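Local structure of chorismate synthase (Aquifex aeolicus, 1Q1L) at residues 254-259 with 315-320. The protein probably catalyses the last step of the shikimate pathway, eliminating phosphate from 5-enolpyruvylshikimate-3-phosphate to give chorismate with the help of reduced FMN. Numbering follows the deposited sequence.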
loop_
_atom_site.group_PDB
_atom_site.type_symbol
_atom_site.label_atom_id
_atom_site.label_comp_id
_atom_site.label_asym_id
_atom_site.label_seq_id
_atom_site.Cartn_x
_atom_site.Cartn_y
_atom_site.Cartn_z
ATOM N N GLY A 254 4.090 -16.870 -1.329
ATOM C CA GLY A 254 4.733 -15.741 -1.970
ATOM C C GLY A 254 5.239 -14.771 -0.923
ATOM O O GLY A 254 6.371 -14.299 -1.012
ATOM N N ARG A 255 4.415 -14.476 0.077
ATOM C CA ARG A 255 4.823 -13.544 1.132
ATOM C C ARG A 255 6.041 -14.062 1.889
ATOM O O ARG A 255 6.968 -13.311 2.178
ATOM C CB ARG A 255 3.685 -13.304 2.117
ATOM C CG ARG A 255 2.495 -12.546 1.539
ATOM C CD ARG A 255 1.667 -11.994 2.684
ATOM N NE ARG A 255 0.292 -12.450 2.629
ATOM C CZ ARG A 255 -0.594 -12.269 3.602
ATOM N NH1 ARG A 255 -0.245 -11.639 4.719
ATOM N NH2 ARG A 255 -1.828 -12.723 3.456
ATOM N N ILE A 256 6.032 -15.344 2.226
ATOM C CA ILE A 256 7.169 -15.929 2.919
ATOM C C ILE A 256 8.399 -15.789 2.027
ATOM O O ILE A 256 9.460 -15.374 2.484
ATOM C CB ILE A 256 6.922 -17.426 3.243
ATOM C CG1 ILE A 256 5.864 -17.545 4.343
ATOM C CG2 ILE A 256 8.226 -18.098 3.669
ATOM C CD1 ILE A 256 5.451 -18.973 4.655
ATOM N N ALA A 257 8.243 -16.115 0.747
ATOM C CA ALA A 257 9.344 -16.032 -0.215
ATOM C C ALA A 257 9.987 -14.648 -0.280
ATOM O O ALA A 257 11.210 -14.531 -0.310
ATOM C CB ALA A 257 8.856 -16.435 -1.614
ATOM N N GLN A 258 9.175 -13.599 -0.329
ATOM C CA GLN A 258 9.733 -12.256 -0.383
ATOM C C GLN A 258 10.491 -11.917 0.888
ATOM O O GLN A 258 11.577 -11.353 0.833
ATOM C CB GLN A 258 8.638 -11.211 -0.595
ATOM C CG GLN A 258 9.138 -9.780 -0.404
ATOM C CD GLN A 258 8.188 -8.741 -0.965
ATOM O OE1 GLN A 258 6.980 -8.791 -0.725
ATOM N NE2 GLN A 258 8.734 -7.784 -1.712
ATOM N N ALA A 259 9.907 -12.246 2.034
ATOM C CA ALA A 259 10.542 -11.950 3.316
ATOM C C ALA A 259 11.899 -12.630 3.460
ATOM O O ALA A 259 12.842 -12.030 3.981
ATOM C CB ALA A 259 9.627 -12.366 4.465
HETATM N N MSE A 315 -0.369 -27.602 9.467
HETATM C CA MSE A 315 0.845 -28.381 9.669
HETATM C C MSE A 315 1.961 -27.364 9.906
HETATM O O MSE A 315 1.773 -26.164 9.683
HETATM C CB MSE A 315 1.169 -29.234 8.434
HETATM C CG MSE A 315 0.183 -30.381 8.181
HETATM SE SE MSE A 315 0.026 -31.584 9.709
HETATM C CE MSE A 315 1.656 -32.595 9.449
ATOM N N PRO A 316 3.131 -27.824 10.365
ATOM C CA PRO A 316 4.227 -26.884 10.609
ATOM C C PRO A 316 4.636 -26.158 9.336
ATOM O O PRO A 316 4.696 -26.763 8.256
ATOM C CB PRO A 316 5.353 -27.786 11.119
ATOM C CG PRO A 316 4.619 -28.933 11.744
ATOM C CD PRO A 316 3.513 -29.190 10.758
ATOM N N ILE A 317 4.897 -24.861 9.455
ATOM C CA ILE A 317 5.355 -24.091 8.302
ATOM C C ILE A 317 6.848 -24.373 8.236
ATOM O O ILE A 317 7.561 -24.209 9.229
ATOM C CB ILE A 317 5.161 -22.574 8.493
ATOM C CG1 ILE A 317 3.690 -22.263 8.764
ATOM C CG2 ILE A 317 5.672 -21.837 7.264
ATOM C CD1 ILE A 317 2.740 -22.760 7.694
ATOM N N VAL A 318 7.325 -24.809 7.081
ATOM C CA VAL A 318 8.741 -25.120 6.950
ATOM C C VAL A 318 9.306 -24.470 5.715
ATOM O O VAL A 318 8.824 -24.693 4.604
ATOM C CB VAL A 318 8.973 -26.636 6.878
ATOM C CG1 VAL A 318 10.466 -26.933 6.678
ATOM C CG2 VAL A 318 8.467 -27.289 8.147
ATOM N N VAL A 319 10.349 -23.675 5.923
ATOM C CA VAL A 319 10.991 -22.947 4.842
ATOM C C VAL A 319 12.482 -23.240 4.790
ATOM O O VAL A 319 13.159 -23.201 5.814
ATOM C CB VAL A 319 10.794 -21.424 5.042
ATOM C CG1 VAL A 319 11.213 -20.678 3.813
ATOM C CG2 VAL A 319 9.347 -21.139 5.400
ATOM N N ARG A 320 12.992 -23.510 3.594
ATOM C CA ARG A 320 14.415 -23.808 3.413
ATOM C C ARG A 320 15.033 -22.593 2.724
ATOM O O ARG A 320 14.517 -22.116 1.715
ATOM C CB ARG A 320 14.579 -25.074 2.565
ATOM C CG ARG A 320 13.598 -26.184 2.940
ATOM C CD ARG A 320 14.035 -27.542 2.394
ATOM N NE ARG A 320 15.273 -27.995 3.016
ATOM C CZ ARG A 320 16.454 -28.028 2.407
ATOM N NH1 ARG A 320 16.573 -27.639 1.143
ATOM N NH2 ARG A 320 17.527 -28.435 3.071
#
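Ile256 meets Ile317 and Val319 with the two ends of its branched side chain, a compact example of how one branched helix residue can meet two alternate residues on the same face of a β-strand. Helix 252-261 approaches strand 317-323 through this one residue of the segment 254-259, and the whole exchange is apolar. Just before Ile256, Arg255 takes another direction, forming a salt bridge with Glu377 and packing on helix 356-379. At Ile256 the CB points toward the strand and its two branches divide the work. Ile256 CG2, anti to the backbone N, sits against both methyls of Val319, 3.7 Å from Val319 CG2 and slightly further from Val319 CG1. The longer branch is extended (chi2 175°), which carries Ile256 CD1 to 3.9 Å from Ile317 CG2. Ile317 and Val319 turn the same face to the helix, while Val318 between them points away and packs on Phe184. The contact belongs to the interface between the helical layer and one β-sheet in the beta-alpha-beta sandwich of chorismate synthase: 317-323 runs antiparallel between strands 229-236 and 266-271, and Ile271 of the latter touches both Ile256 and Val319. Further along the helix, Ala257 and Gln258 pack against a second subunit, on its Met261 and Gln258, respectively. Ala259 leans on Met366 and Val370 of helix 356-379.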